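Local coordinates for protein L-isoleucine-4-hydroxylase (Bacillus thuringiensis, PDB 6LNH) that catalyses the iron- and 2-oxoglutarate-dependent hydroxylation of L-isoleucine to (4S)-4-hydroxy-L-isoleucine, and also acts on several related amino acids, at residues C[21-24]-C[25-29]; C[196-199]-C[200-203]; C[130-133]-C[134-138]. All coordinates share one frame; numbering follows the deposited sequence.

Contact 1: residues C[21-24]-C[25-29]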
ATOM      1  N   GLU C  21      33.426  -6.227   2.432  1.00 72.95           N
ATOM      2  CA  GLU C  21      32.578  -7.400   2.097  1.00 72.40           C
ATOM      3  C   GLU C  21      31.477  -6.936   1.140  1.00 64.46           C
ATOM      4  O   GLU C  21      31.208  -7.643   0.157  1.00 63.65           O
ATOM      5  CB  GLU C  21      31.952  -7.985   3.362  1.00 77.35           C
ATOM      6  CG  GLU C  21      32.333  -9.431   3.617  1.00 84.94           C
ATOM      7  CD  GLU C  21      32.109  -9.888   5.048  1.00 93.70           C
ATOM      8  OE1 GLU C  21      32.047 -11.113   5.273  1.00 98.16           O
ATOM      9  OE2 GLU C  21      31.995  -9.016   5.933  1.00 92.22           O
ATOM     10  N   LYS C  22      30.879  -5.778   1.433  1.00 65.20           N
ATOM     11  CA  LYS C  22      29.805  -5.200   0.586  1.00 62.72           C
ATOM     12  C   LYS C  22      30.378  -4.883  -0.798  1.00 59.63           C
ATOM     13  O   LYS C  22      29.682  -5.124  -1.793  1.00 51.58           O
ATOM     14  CB  LYS C  22      29.261  -3.919   1.223  1.00 63.84           C
ATOM     15  CG  LYS C  22      28.384  -4.109   2.452  1.00 67.22           C
ATOM     16  CD  LYS C  22      28.488  -2.955   3.426  1.00 73.50           C
ATOM     17  CE  LYS C  22      27.149  -2.493   3.958  1.00 70.48           C
ATOM     18  NZ  LYS C  22      27.254  -1.174   4.622  1.00 66.64           N
ATOM     19  N   VAL C  23      31.611  -4.367  -0.842  1.00 61.03           N
ATOM     20  CA  VAL C  23      32.279  -4.009  -2.129  1.00 56.63           C
ATOM     21  C   VAL C  23      32.499  -5.285  -2.950  1.00 58.30           C
ATOM     22  O   VAL C  23      32.358  -5.220  -4.181  1.00 54.72           O
ATOM     23  CB  VAL C  23      33.598  -3.250  -1.892  1.00 55.13           C
ATOM     24  CG1 VAL C  23      34.562  -3.419  -3.053  1.00 56.11           C
ATOM     25  CG2 VAL C  23      33.352  -1.776  -1.612  1.00 52.50           C
ATOM     26  N   HIS C  24      32.836  -6.393  -2.285  1.00 60.61           N
ATOM     27  CA  HIS C  24      33.058  -7.683  -2.990  1.00 63.01           C
ATOM     28  C   HIS C  24      31.748  -8.143  -3.636  1.00 59.63           C
ATOM     29  O   HIS C  24      31.794  -8.591  -4.792  1.00 61.00           O
ATOM     30  CB  HIS C  24      33.645  -8.733  -2.039  1.00 66.90           C
ATOM     31  CG  HIS C  24      33.928 -10.039  -2.703  1.00 76.24           C
ATOM     32  ND1 HIS C  24      33.083 -10.579  -3.650  1.00 81.11           N
ATOM     33  CD2 HIS C  24      34.950 -10.910  -2.564  1.00 80.37           C
ATOM     34  CE1 HIS C  24      33.573 -11.730  -4.066  1.00 83.10           C
ATOM     35  NE2 HIS C  24      34.719 -11.956  -3.415  1.00 80.54           N
ATOM     36  N   GLU C  25      30.628  -8.032  -2.915  1.00 56.63           N
ATOM     37  CA  GLU C  25      29.346  -8.443  -3.482  1.00 58.06           C
ATOM     38  C   GLU C  25      28.966  -7.573  -4.672  1.00 54.01           C
ATOM     39  O   GLU C  25      28.504  -8.080  -5.701  1.00 52.92           O
ATOM     40  CB  GLU C  25      28.245  -8.404  -2.421  1.00 55.38           C
ATOM     41  CG  GLU C  25      26.914  -8.946  -2.933  1.00 62.81           C
ATOM     42  CD  GLU C  25      25.872  -9.119  -1.844  1.00 70.15           C
ATOM     43  OE1 GLU C  25      26.163  -8.792  -0.673  1.00 67.45           O
ATOM     44  OE2 GLU C  25      24.760  -9.590  -2.163  1.00 70.64           O
ATOM     45  N   PHE C  26      29.144  -6.258  -4.544  1.00 53.25           N
ATOM     46  CA  PHE C  26      28.842  -5.352  -5.647  1.00 52.87           C
ATOM     47  C   PHE C  26      29.671  -5.690  -6.880  1.00 52.34           C
ATOM     48  O   PHE C  26      29.159  -5.675  -8.006  1.00 52.86           O
ATOM     49  CB  PHE C  26      29.087  -3.906  -5.211  1.00 50.83           C
ATOM     50  CG  PHE C  26      29.131  -2.923  -6.347  1.00 48.38           C
ATOM     51  CD1 PHE C  26      27.990  -2.629  -7.073  1.00 46.71           C
ATOM     52  CD2 PHE C  26      30.314  -2.286  -6.683  1.00 45.86           C
ATOM     53  CE1 PHE C  26      28.025  -1.718  -8.115  1.00 45.91           C
ATOM     54  CE2 PHE C  26      30.358  -1.377  -7.723  1.00 42.29           C
ATOM     55  CZ  PHE C  26      29.213  -1.091  -8.440  1.00 39.05           C
ATOM     56  N   GLU C  27      30.953  -6.003  -6.686  1.00 56.76           N
ATOM     57  CA  GLU C  27      31.832  -6.288  -7.816  1.00 52.99           C
ATOM     58  C   GLU C  27      31.464  -7.583  -8.532  1.00 54.56           C
ATOM     59  O   GLU C  27      31.580  -7.668  -9.760  1.00 59.26           O
ATOM     60  CB  GLU C  27      33.277  -6.331  -7.332  1.00 55.86           C
ATOM     61  CG  GLU C  27      33.803  -4.952  -7.030  1.00 60.45           C
ATOM     62  CD  GLU C  27      35.236  -4.938  -6.559  1.00 64.65           C
ATOM     63  OE1 GLU C  27      35.709  -5.958  -6.016  1.00 61.63           O
ATOM     64  OE2 GLU C  27      35.896  -3.897  -6.752  1.00 61.52           O
ATOM     65  N   SER C  28      31.024  -8.606  -7.795  1.00 58.66           N
ATOM     66  CA  SER C  28      30.658  -9.861  -8.445  1.00 57.52           C
ATOM     67  C   SER C  28      29.260  -9.792  -9.052  1.00 56.31           C
ATOM     68  O   SER C  28      28.995 -10.424 -10.082  1.00 60.38           O
ATOM     69  CB  SER C  28      30.764 -11.028  -7.459  1.00 59.48           C
ATOM     70  OG  SER C  28      29.520 -11.311  -6.853  1.00 66.80           O
ATOM     71  N   LYS C  29      28.356  -9.033  -8.428  1.00 55.78           N
ATOM     72  CA  LYS C  29      26.976  -8.956  -8.890  1.00 52.78           C
ATOM     73  C   LYS C  29      26.717  -7.792  -9.839  1.00 50.09           C
ATOM     74  O   LYS C  29      25.836  -7.897 -10.700  1.00 51.19           O
ATOM     75  CB  LYS C  29      26.033  -8.837  -7.691  1.00 51.22           C
ATOM     76  CG  LYS C  29      25.276 -10.109  -7.342  1.00 59.86           C
ATOM     77  CD  LYS C  29      24.664 -10.014  -5.951  1.00 60.63           C
ATOM     78  CE  LYS C  29      24.043  -8.640  -5.719  1.00 56.14           C
ATOM     79  NZ  LYS C  29      23.281  -8.556  -4.442  1.00 59.05           N
TER
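Val23 and Glu27, one helical turn apart, extend alongside each other in the same sense, CG1 of Val23 resting 3.9 Å from the carboxylate carbon CD of Glu27. The glutamate leaves the backbone with CG beside its own N (chi1 -74°) and runs on extended, a course that carries its CG to 3.2 Å from the carbonyl O of Val23. That same oxygen also accepts the bond from Glu27 N, 3.0 Å away. Equivalent i to i+4 bonds join Glu25 N to Glu21 O, Phe26 N to Lys22 O (3.0 Å, nearly straight at 165°) and Ser28 N to His24 O. On the exposed side NZ of Lys29 reaches back four residues to OE2 of Glu25, a salt bridge of 2.9 Å in which NZ meets OE2 from above the carboxylate plane. The polar end of Glu27 has its partner beyond the helix: OE2 probably takes the backbone N-H of Asn137. Phe26 packs on Leu32, while Lys29 makes a cation-pi contact with Phe31. One face buried, the other solvent-facing and carrying an i to i+4 Glu-Lys pair: this is an amphipathic alpha-helix, here helix 19-29, laid against helix 120-134 and strand 31-34.

Contact 2: residues C[196-199]-C[200-203]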
ATOM      1  N   ALA C 196      19.025  -6.392 -14.860  1.00 43.32           N
ATOM      2  CA  ALA C 196      19.056  -7.390 -15.917  1.00 45.45           C
ATOM      3  C   ALA C 196      20.497  -7.622 -16.337  1.00 45.98           C
ATOM      4  O   ALA C 196      21.191  -6.676 -16.718  1.00 44.81           O
ATOM      5  CB  ALA C 196      18.222  -6.932 -17.117  1.00 45.52           C
ATOM      6  N   ASN C 197      20.938  -8.882 -16.294  1.00 50.99           N
ATOM      7  CA  ASN C 197      22.250  -9.211 -16.843  1.00 57.30           C
ATOM      8  C   ASN C 197      22.271  -9.001 -18.348  1.00 53.86           C
ATOM      9  O   ASN C 197      23.290  -8.588 -18.912  1.00 53.98           O
ATOM     10  CB  ASN C 197      22.632 -10.648 -16.492  1.00 57.64           C
ATOM     11  CG  ASN C 197      22.595 -10.913 -15.001  1.00 63.84           C
ATOM     12  OD1 ASN C 197      22.490  -9.986 -14.199  1.00 65.18           O
ATOM     13  ND2 ASN C 197      22.694 -12.181 -14.620  1.00 70.72           N
ATOM     14  N   SER C 198      21.158  -9.282 -19.011  1.00 53.26           N
ATOM     15  CA  SER C 198      20.972  -9.027 -20.425  1.00 56.43           C
ATOM     16  C   SER C 198      19.624  -8.454 -20.643  1.00 56.57           C
ATOM     17  O   SER C 198      18.711  -8.582 -19.763  1.00 56.36           O
ATOM     18  CB  SER C 198      21.133 -10.315 -21.250  1.00 64.65           C
ATOM     19  OG  SER C 198      20.384 -11.370 -20.670  1.00 66.75           O
ATOM     20  N   PRO C 199      19.329  -7.816 -21.774  1.00 58.14           N
ATOM     21  CA  PRO C 199      18.003  -7.280 -22.055  1.00 55.63           C
ATOM     22  C   PRO C 199      16.919  -8.341 -22.283  1.00 57.45           C
ATOM     23  O   PRO C 199      15.780  -7.974 -22.592  1.00 60.18           O
ATOM     24  CB  PRO C 199      18.224  -6.408 -23.299  1.00 58.72           C
ATOM     25  CG  PRO C 199      19.661  -5.980 -23.176  1.00 53.89           C
ATOM     26  CD  PRO C 199      20.358  -7.210 -22.667  1.00 56.67           C
ATOM     27  N   ARG C 200      17.260  -9.626 -22.159  1.00 61.55           N
ATOM     28  CA  ARG C 200      16.266 -10.696 -22.451  1.00 61.74           C
ATOM     29  C   ARG C 200      15.545 -11.169 -21.183  1.00 64.20           C
ATOM     30  O   ARG C 200      14.517 -11.852 -21.319  1.00 64.66           O
ATOM     31  CB  ARG C 200      16.962 -11.875 -23.138  1.00 68.13           C
ATOM     32  CG  ARG C 200      16.020 -12.966 -23.628  1.00 73.57           C
ATOM     33  CD  ARG C 200      15.641 -13.976 -22.557  1.00 81.74           C
ATOM     34  NE  ARG C 200      16.438 -15.195 -22.584  1.00 90.43           N
ATOM     35  CZ  ARG C 200      15.937 -16.421 -22.691  1.00 91.87           C
ATOM     36  NH1 ARG C 200      14.631 -16.597 -22.787  1.00 87.35           N
ATOM     37  NH2 ARG C 200      16.744 -17.467 -22.703  1.00 93.48           N
ATOM     38  N   GLU C 201      16.051 -10.821 -19.998  1.00 57.92           N
ATOM     39  CA  GLU C 201      15.391 -11.316 -18.764  1.00 62.64           C
ATOM     40  C   GLU C 201      15.634 -10.363 -17.593  1.00 57.95           C
ATOM     41  O   GLU C 201      16.726  -9.781 -17.517  1.00 56.95           O
ATOM     42  CB  GLU C 201      15.957 -12.688 -18.399  1.00 64.94           C
ATOM     43  CG  GLU C 201      17.462 -12.774 -18.584  1.00 68.62           C
ATOM     44  CD  GLU C 201      18.240 -13.311 -17.394  1.00 74.96           C
ATOM     45  OE1 GLU C 201      17.605 -13.688 -16.392  1.00 67.78           O
ATOM     46  OE2 GLU C 201      19.483 -13.347 -17.472  1.00 75.06           O
ATOM     47  N   ILE C 202      14.633 -10.229 -16.720  1.00 54.54           N
ATOM     48  CA  ILE C 202      14.758  -9.404 -15.486  1.00 50.34           C
ATOM     49  C   ILE C 202      15.265 -10.351 -14.396  1.00 52.61           C
ATOM     50  O   ILE C 202      14.595 -11.365 -14.147  1.00 53.28           O
ATOM     51  CB  ILE C 202      13.408  -8.760 -15.118  1.00 45.85           C
ATOM     52  CG1 ILE C 202      12.824  -7.974 -16.294  1.00 48.00           C
ATOM     53  CG2 ILE C 202      13.545  -7.895 -13.877  1.00 42.66           C
ATOM     54  CD1 ILE C 202      13.775  -6.971 -16.894  1.00 40.17           C
ATOM     55  N   ASN C 203      16.415 -10.040 -13.796  1.00 47.80           N
ATOM     56  CA  ASN C 203      17.017 -10.941 -12.778  1.00 46.30           C
ATOM     57  C   ASN C 203      16.623 -10.509 -11.365  1.00 46.09           C
ATOM     58  O   ASN C 203      16.412 -11.395 -10.526  1.00 45.47           O
ATOM     59  CB  ASN C 203      18.539 -10.996 -12.919  1.00 50.85           C
ATOM     60  CG  ASN C 203      18.979 -11.513 -14.270  1.00 58.10           C
ATOM     61  OD1 ASN C 203      19.075 -10.756 -15.230  1.00 55.74           O
ATOM     62  ND2 ASN C 203      19.247 -12.804 -14.350  1.00 63.01           N
TER
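Asn197 and Asn203 meet amide over amide: the two side chains run nearly perpendicular, yet their flat ends are stacked, with planes only 13° apart. CG of Asn197 lies 3.7 Å from CG of Asn203. ND2 of Asn197 is 3.5 Å from ND2 of Asn203. A backbone bond accompanies the stack and probably fixes the height of one amide. The N-H of Asn197 points almost straight (170°) at OD1 of Asn203, 2.8 Å from Asn197 N, and arrives from above the carbonyl plane of that amide instead of along a lone pair. With CG opposite the carbonyl carbon in both residues, each amide is carried out on the side of its own backbone N, where the two can overlap. The Asn203 amide also donates through ND2 to OE2 of Glu201, 3.2 Å away, met on the syn side but well out of the carboxylate plane. The bond to Asn197 N crosses between the limbs of a tight connection, and the one to Glu201 stays within the second.

That connection links strand 189-196 to the neighbouring edge strand 204-206 of the three-stranded antiparallel sheet, and it reverses through a type I beta turn from Ser198 to Glu201. The closing bond of the turn, Glu201 N to Ser198 O, is weak at 3.5 Å. The Glu201 chain, bent at chi2, passes beside Ser198, its CG lying 3.9 Å from OG of Ser198. One residue before Asn197, CB of Ala196 sits 3.2 Å from the carbonyl O of Glu201, and Ala196 is itself tied by its backbone to Phe222. Glu201 and Ile202 pack on Phe163 of the second subunit.

Contact 3: residues C[130-133]-C[134-138]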
ATOM      1  N   THR C 130      31.750   7.907  -1.579  1.00 44.28           N
ATOM      2  CA  THR C 130      33.123   8.051  -2.053  1.00 44.04           C
ATOM      3  C   THR C 130      34.016   6.957  -1.487  1.00 48.17           C
ATOM      4  O   THR C 130      34.833   6.375  -2.211  1.00 49.63           O
ATOM      5  CB  THR C 130      33.657   9.436  -1.688  1.00 46.43           C
ATOM      6  OG1 THR C 130      32.791  10.439  -2.233  1.00 44.98           O
ATOM      7  CG2 THR C 130      35.044   9.633  -2.256  1.00 48.32           C
ATOM      8  N   GLU C 131      33.874   6.662  -0.193  1.00 44.28           N
ATOM      9  CA  GLU C 131      34.706   5.637   0.426  1.00 46.87           C
ATOM     10  C   GLU C 131      34.388   4.257  -0.135  1.00 49.76           C
ATOM     11  O   GLU C 131      35.280   3.410  -0.265  1.00 50.03           O
ATOM     12  CB  GLU C 131      34.502   5.660   1.942  1.00 52.47           C
ATOM     13  CG  GLU C 131      35.147   4.510   2.703  1.00 57.12           C
ATOM     14  CD  GLU C 131      34.933   4.626   4.204  1.00 72.58           C
ATOM     15  OE1 GLU C 131      34.981   5.761   4.728  1.00 75.88           O
ATOM     16  OE2 GLU C 131      34.715   3.585   4.863  1.00 68.48           O
ATOM     17  N   PHE C 132      33.123   4.021  -0.498  1.00 49.98           N
ATOM     18  CA  PHE C 132      32.751   2.767  -1.144  1.00 41.03           C
ATOM     19  C   PHE C 132      33.299   2.703  -2.563  1.00 47.25           C
ATOM     20  O   PHE C 132      33.841   1.673  -2.979  1.00 47.74           O
ATOM     21  CB  PHE C 132      31.222   2.622  -1.130  1.00 45.36           C
ATOM     22  CG  PHE C 132      30.701   1.322  -1.721  1.00 43.47           C
ATOM     23  CD1 PHE C 132      30.884   0.998  -3.061  1.00 43.13           C
ATOM     24  CD2 PHE C 132      29.998   0.434  -0.926  1.00 47.82           C
ATOM     25  CE1 PHE C 132      30.402  -0.184  -3.580  1.00 46.69           C
ATOM     26  CE2 PHE C 132      29.505  -0.750  -1.443  1.00 45.95           C
ATOM     27  CZ  PHE C 132      29.708  -1.059  -2.773  1.00 46.35           C
ATOM     28  N   ALA C 133      33.178   3.795  -3.317  1.00 44.02           N
ATOM     29  CA  ALA C 133      33.645   3.790  -4.699  1.00 46.48           C
ATOM     30  C   ALA C 133      35.147   3.545  -4.771  1.00 54.11           C
ATOM     31  O   ALA C 133      35.619   2.763  -5.604  1.00 54.25           O
ATOM     32  CB  ALA C 133      33.279   5.108  -5.383  1.00 46.62           C
ATOM     33  N   PHE C 134      35.912   4.208  -3.902  1.00 54.60           N
ATOM     34  CA  PHE C 134      37.363   4.050  -3.879  1.00 51.58           C
ATOM     35  C   PHE C 134      37.821   2.656  -3.479  1.00 51.90           C
ATOM     36  O   PHE C 134      38.930   2.258  -3.843  1.00 57.01           O
ATOM     37  CB  PHE C 134      37.975   5.088  -2.946  1.00 55.82           C
ATOM     38  CG  PHE C 134      37.983   6.460  -3.526  1.00 62.77           C
ATOM     39  CD1 PHE C 134      37.771   6.635  -4.881  1.00 63.66           C
ATOM     40  CD2 PHE C 134      38.193   7.571  -2.733  1.00 63.11           C
ATOM     41  CE1 PHE C 134      37.772   7.886  -5.435  1.00 69.02           C
ATOM     42  CE2 PHE C 134      38.199   8.834  -3.289  1.00 63.26           C
ATOM     43  CZ  PHE C 134      37.984   8.991  -4.644  1.00 61.90           C
ATOM     44  N   LYS C 135      37.026   1.907  -2.726  1.00 52.28           N
ATOM     45  CA  LYS C 135      37.442   0.561  -2.352  1.00 52.57           C
ATOM     46  C   LYS C 135      37.022  -0.493  -3.367  1.00 58.35           C
ATOM     47  O   LYS C 135      37.238  -1.686  -3.124  1.00 61.44           O
ATOM     48  CB  LYS C 135      36.934   0.219  -0.947  1.00 58.25           C
ATOM     49  CG  LYS C 135      37.506   1.190   0.089  1.00 61.68           C
ATOM     50  CD  LYS C 135      36.808   1.158   1.436  1.00 67.27           C
ATOM     51  CE  LYS C 135      37.824   1.237   2.574  1.00 71.67           C
ATOM     52  NZ  LYS C 135      38.850   0.158   2.498  1.00 75.82           N
ATOM     53  N   THR C 136      36.450  -0.088  -4.496  1.00 57.70           N
ATOM     54  CA  THR C 136      36.231  -1.020  -5.587  1.00 57.99           C
ATOM     55  C   THR C 136      37.450  -1.021  -6.509  1.00 58.09           C
ATOM     56  O   THR C 136      38.196  -0.042  -6.587  1.00 54.68           O
ATOM     57  CB  THR C 136      34.971  -0.645  -6.373  1.00 53.04           C
ATOM     58  OG1 THR C 136      35.193   0.572  -7.093  1.00 57.80           O
ATOM     59  CG2 THR C 136      33.789  -0.448  -5.435  1.00 55.36           C
ATOM     60  N   ASN C 137      37.640  -2.135  -7.218  1.00 58.29           N
ATOM     61  CA  ASN C 137      38.610  -2.197  -8.308  1.00 58.78           C
ATOM     62  C   ASN C 137      38.099  -1.545  -9.588  1.00 57.52           C
ATOM     63  O   ASN C 137      38.857  -1.441 -10.559  1.00 63.26           O
ATOM     64  CB  ASN C 137      39.064  -3.646  -8.559  1.00 58.83           C
ATOM     65  CG  ASN C 137      37.930  -4.582  -8.958  1.00 65.15           C
ATOM     66  OD1 ASN C 137      36.833  -4.152  -9.311  1.00 65.39           O
ATOM     67  ND2 ASN C 137      38.200  -5.883  -8.897  1.00 66.50           N
ATOM     68  N   ILE C 138      36.832  -1.121  -9.610  1.00 58.02           N
ATOM     69  CA  ILE C 138      36.256  -0.493 -10.796  1.00 59.27           C
ATOM     70  C   ILE C 138      36.852   0.892 -11.026  1.00 55.25           C
ATOM     71  O   ILE C 138      37.135   1.276 -12.168  1.00 55.81           O
ATOM     72  CB  ILE C 138      34.717  -0.428 -10.698  1.00 57.87           C
ATOM     73  CG1 ILE C 138      34.083  -1.821 -10.646  1.00 53.94           C
ATOM     74  CG2 ILE C 138      34.140   0.315 -11.881  1.00 48.64           C
ATOM     75  CD1 ILE C 138      34.052  -2.451  -9.302  1.00 59.47           C
TER
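The C-terminal end of helix 120-134 is the setting here, where the regular i to i+4 bonding runs out and the chain turns into the loop before strand 145-156. Phe134 N still bonds to Thr130 O in the helical manner, at 3.0 Å and 167°. One residue on, Lys135 N finds just two weak bonds, to the carbonyls of Glu131 and Phe132. Thr136 then takes over with an i to i+3 contact: Ala133 O accepts both its backbone N-H, with N at 3.2 Å, and its hydroxyl OG1, at 2.7 Å. The two donors approach differently. OG1 lies 15° from the plane of the carbonyl, whereas N stands well above it. One residue thus grips a single carbonyl near the helix end from two directions. The threonine's rotation (chi1 69°) makes this possible, setting OG1 between its backbone N and carbonyl carbon and turning CG2 toward the helix. CG2 thus comes 3.2 Å from Phe132 O and meets CE1 of the Phe132 ring at 3.9 Å, each side chain lying across the other.

A turn back, Thr130 and Phe134 run abreast, with CG2 of Thr130 3.4 Å from CE2 of the Phe134 ring. Glu131 and Lys135 form a second such pair on the exposed side: their aliphatic portions touch, Glu131 CG to Lys135 CD, at 3.9 Å, while the charged ends stay apart.

Outward, Lys141 NZ bonds to the carbonyls of Phe134 and Thr136. Thr130 and Phe134 pack on Tyr84 of strand 84-86, Ala133 on Phe245 of strand 236-247, and Phe132 meets Phe178 of strand 176-184 edge-to-face, with Val23 of helix 19-29 covering both Phe132 and Thr136.

Contacts 1 and 3 form one neighbourhood, their centres about 11 Å apart. The loop after helix 120-134 touches helix 19-29, and beside the probable Glu27-Asn137 bond Glu27 CG packs on Ile138 CD1 (3.4 Å). Contact 2 stands apart: its nearest atoms are about 5 Å from contact 1 and about 15 Å from contact 3. The iron is held by His170, Asp172 and His223. The side chain of Phe26 is about 9 Å from that of the ligand His223. The side chain of Ala196 is about 7 Å from that of His223. Contacts 1 and 2 therefore both flank the site without touching the metal, while contact 3 lies away from it.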